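Local atomic coordinates of iron uptake protein A2 (Synechocystis sp., PDB entry 2VP1), a protein that probably serves as a periplasmic substrate-binding subunit of an ABC transporter that imports ferric iron. Residues Y169-T174 with D335-M340. Sequence-based numbering, arbitrary orientation.
Sequences YNLSLT and DSARLM. With FE (Fe (III) ion), chain C.
Ser336 reaches across to the backbone of Leu171 where two helices of a periplasmic binding protein cross nearly at right angles; the axes of segments 169-174 and 335-340 approach to 8.7 Å, with their N-to-C directions 99° apart. Its hydroxyl donates to the carbonyl of the other helix, OG to Leu171 O 2.8 Å; OG lies in the carbonyl plane, on a lone pair, with a C=O...OG angle of 122°. The torsion that sets OG opposite the backbone N (chi1 -178°) sends the hydroxyl out from helix 333-343 toward this oxygen. With an alanine here, Leu171 O is likely to lose its cross-helix donor, and a small gap would probably open beside Thr174, whose CB and CG2 both lie against OG. On the flank of this bond, Leu171 CD2 rests against Ala337, at its backbone N and CB, and against the methyl end of Met340, CD2 to CE 3.5 Å. The Met340 chain bends at its last torsion, which swings CE toward Leu171 while SD runs past Thr174, 3.6 Å from OG1. Leu339 adds a looser apolar touch, its CD2 4.3 Å from Thr174 CG2, and packs further on Ile178 and on helix 183-195, while both Met340 and Asn170 touch Trp345. One step farther out, the amide of Asn170 turns from the crossing to Arg131 and the carbonyl of Pro164, tying the start of helix 168-181 to strand 124-136 and a neighbouring loop. The same helix carries Tyr169 away from helix 333-343 into the iron site, completed by His43, Tyr44, Tyr225 and Tyr226. The crossing thus packs helix 333-343 against the first turns of helix 168-181, whose Tyr169 OH binds the ferric ion at 2.1 Å.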
ATOM      1  N   TYR A 169      -1.707   0.652  -5.784  1.00 12.72           N
ATOM      2  CA  TYR A 169      -2.683   0.513  -4.703  1.00 12.58           C
ATOM      3  C   TYR A 169      -4.037   0.098  -5.242  1.00 12.77           C
ATOM      4  O   TYR A 169      -4.699  -0.769  -4.673  1.00 12.98           O
ATOM      5  CB  TYR A 169      -2.810   1.804  -3.879  1.00 11.93           C
ATOM      6  CG  TYR A 169      -1.528   2.254  -3.202  1.00 11.41           C
ATOM      7  CD1 TYR A 169      -0.561   1.335  -2.778  1.00 10.59           C
ATOM      8  CD2 TYR A 169      -1.286   3.599  -2.975  1.00 11.30           C
ATOM      9  CE1 TYR A 169       0.623   1.760  -2.167  1.00 10.09           C
ATOM     10  CE2 TYR A 169      -0.105   4.031  -2.362  1.00 11.69           C
ATOM     11  CZ  TYR A 169       0.837   3.105  -1.958  1.00 10.90           C
ATOM     12  OH  TYR A 169       1.983   3.546  -1.337  1.00 11.56           O
ATOM     13  N   ASN A 170      -4.426   0.708  -6.357  1.00 13.07           N
ATOM     14  CA  ASN A 170      -5.707   0.435  -6.976  1.00 13.14           C
ATOM     15  C   ASN A 170      -5.680  -0.885  -7.711  1.00 13.13           C
ATOM     16  O   ASN A 170      -6.693  -1.572  -7.792  1.00 13.19           O
ATOM     17  CB  ASN A 170      -6.086   1.558  -7.930  1.00 13.05           C
ATOM     18  CG  ASN A 170      -6.424   2.838  -7.210  1.00 13.96           C
ATOM     19  OD1 ASN A 170      -6.836   2.820  -6.041  1.00 15.69           O
ATOM     20  ND2 ASN A 170      -6.267   3.968  -7.905  1.00 14.23           N
ATOM     21  N   LEU A 171      -4.520  -1.227  -8.262  1.00 13.20           N
ATOM     22  CA  LEU A 171      -4.359  -2.499  -8.930  1.00 13.13           C
ATOM     23  C   LEU A 171      -4.729  -3.581  -7.943  1.00 13.36           C
ATOM     24  O   LEU A 171      -5.652  -4.376  -8.189  1.00 12.76           O
ATOM     25  CB  LEU A 171      -2.923  -2.673  -9.413  1.00 12.95           C
ATOM     26  CG  LEU A 171      -2.719  -2.181 -10.847  1.00 14.13           C
ATOM     27  CD1 LEU A 171      -1.227  -2.200 -11.263  1.00 13.52           C
ATOM     28  CD2 LEU A 171      -3.581  -2.993 -11.827  1.00 13.65           C
ATOM     29  N   SER A 172      -4.031  -3.556  -6.802  1.00 13.69           N
ATOM     30  CA  SER A 172      -4.184  -4.552  -5.752  1.00 13.73           C
ATOM     31  C   SER A 172      -5.611  -4.667  -5.280  1.00 13.70           C
ATOM     32  O   SER A 172      -6.147  -5.775  -5.188  1.00 13.95           O
ATOM     33  CB  SER A 172      -3.289  -4.219  -4.575  1.00 13.68           C
ATOM     34  OG  SER A 172      -2.101  -4.965  -4.642  1.00 14.05           O
ATOM     35  N   LEU A 173      -6.220  -3.527  -4.987  1.00 13.76           N
ATOM     36  CA  LEU A 173      -7.615  -3.490  -4.558  1.00 13.92           C
ATOM     37  C   LEU A 173      -8.553  -4.197  -5.566  1.00 13.91           C
ATOM     38  O   LEU A 173      -9.285  -5.124  -5.198  1.00 13.98           O
ATOM     39  CB  LEU A 173      -8.038  -2.046  -4.268  1.00 13.88           C
ATOM     40  CG  LEU A 173      -9.479  -1.653  -3.937  1.00 13.89           C
ATOM     41  CD1 LEU A 173     -10.100  -2.542  -2.865  1.00 13.35           C
ATOM     42  CD2 LEU A 173      -9.461  -0.201  -3.492  1.00 13.73           C
ATOM     43  N   THR A 174      -8.503  -3.815  -6.832  1.00 13.62           N
ATOM     44  CA  THR A 174      -9.343  -4.484  -7.811  1.00 14.12           C
ATOM     45  C   THR A 174      -9.027  -5.976  -7.947  1.00 14.32           C
ATOM     46  O   THR A 174      -9.941  -6.792  -8.115  1.00 14.53           O
ATOM     47  CB  THR A 174      -9.352  -3.758  -9.157  1.00 14.16           C
ATOM     48  OG1 THR A 174      -9.991  -2.490  -8.979  1.00 15.07           O
ATOM     49  CG2 THR A 174     -10.117  -4.549 -10.198  1.00 13.84           C
ATOM     50  N   ASP A 335      -5.453  -9.188 -14.798  1.00 18.07           N
ATOM     51  CA  ASP A 335      -6.902  -9.090 -14.905  1.00 18.14           C
ATOM     52  C   ASP A 335      -7.398  -7.727 -14.428  1.00 18.05           C
ATOM     53  O   ASP A 335      -8.224  -7.105 -15.088  1.00 18.14           O
ATOM     54  CB  ASP A 335      -7.572 -10.211 -14.095  1.00 18.31           C
ATOM     55  CG  ASP A 335      -7.333 -11.590 -14.688  1.00 18.59           C
ATOM     56  OD1 ASP A 335      -6.881 -11.673 -15.853  1.00 21.21           O
ATOM     57  OD2 ASP A 335      -7.601 -12.595 -13.998  1.00 16.87           O
ATOM     58  N   SER A 336      -6.877  -7.282 -13.281  1.00 17.86           N
ATOM     59  CA  SER A 336      -7.180  -5.982 -12.689  1.00 17.55           C
ATOM     60  C   SER A 336      -6.837  -4.830 -13.635  1.00 17.70           C
ATOM     61  O   SER A 336      -7.694  -3.997 -13.925  1.00 17.61           O
ATOM     62  CB  SER A 336      -6.427  -5.835 -11.366  1.00 17.38           C
ATOM     63  OG  SER A 336      -6.719  -4.610 -10.714  1.00 17.68           O
ATOM     64  N   ALA A 337      -5.589  -4.792 -14.110  1.00 17.98           N
ATOM     65  CA  ALA A 337      -5.160  -3.828 -15.131  1.00 18.17           C
ATOM     66  C   ALA A 337      -6.129  -3.848 -16.306  1.00 18.27           C
ATOM     67  O   ALA A 337      -6.628  -2.801 -16.727  1.00 18.19           O
ATOM     68  CB  ALA A 337      -3.724  -4.133 -15.612  1.00 17.84           C
ATOM     69  N   ARG A 338      -6.398  -5.054 -16.805  1.00 18.66           N
ATOM     70  CA  ARG A 338      -7.242  -5.276 -17.978  1.00 18.99           C
ATOM     71  C   ARG A 338      -8.667  -4.766 -17.758  1.00 18.94           C
ATOM     72  O   ARG A 338      -9.241  -4.085 -18.617  1.00 19.37           O
ATOM     73  CB  ARG A 338      -7.262  -6.766 -18.320  1.00 19.05           C
ATOM     74  CG  ARG A 338      -7.715  -7.100 -19.730  1.00 19.92           C
ATOM     75  CD  ARG A 338      -7.992  -8.587 -19.868  1.00 20.91           C
ATOM     76  NE  ARG A 338      -9.314  -8.924 -19.354  1.00 23.60           N
ATOM     77  CZ  ARG A 338      -9.548  -9.681 -18.280  1.00 25.28           C
ATOM     78  NH1 ARG A 338     -10.799  -9.913 -17.902  1.00 24.20           N
ATOM     79  NH2 ARG A 338      -8.541 -10.211 -17.590  1.00 24.65           N
ATOM     80  N   LEU A 339      -9.219  -5.090 -16.600  1.00 18.59           N
ATOM     81  CA  LEU A 339     -10.582  -4.746 -16.277  1.00 18.51           C
ATOM     82  C   LEU A 339     -10.755  -3.234 -16.152  1.00 18.81           C
ATOM     83  O   LEU A 339     -11.705  -2.667 -16.714  1.00 19.35           O
ATOM     84  CB  LEU A 339     -11.007  -5.463 -14.997  1.00 18.25           C
ATOM     85  CG  LEU A 339     -12.484  -5.690 -14.681  1.00 18.08           C
ATOM     86  CD1 LEU A 339     -13.155  -6.612 -15.685  1.00 16.94           C
ATOM     87  CD2 LEU A 339     -12.598  -6.264 -13.270  1.00 18.39           C
ATOM     88  N   MET A 340      -9.841  -2.580 -15.434  1.00 18.67           N
ATOM     89  CA  MET A 340      -9.923  -1.125 -15.222  1.00 18.61           C
ATOM     90  C   MET A 340      -9.764  -0.371 -16.543  1.00 18.79           C
ATOM     91  O   MET A 340     -10.361   0.679 -16.745  1.00 18.47           O
ATOM     92  CB  MET A 340      -8.899  -0.648 -14.177  1.00 18.45           C
ATOM     93  CG  MET A 340      -9.129  -1.243 -12.790  1.00 18.58           C
ATOM     94  SD  MET A 340      -8.203  -0.550 -11.404  1.00 18.29           S
ATOM     95  CE  MET A 340      -6.534  -1.043 -11.842  1.00 19.29           C
TER
HETATM   96 FE    FE C1347       2.209   5.332  -0.230  1.00 16.51          FE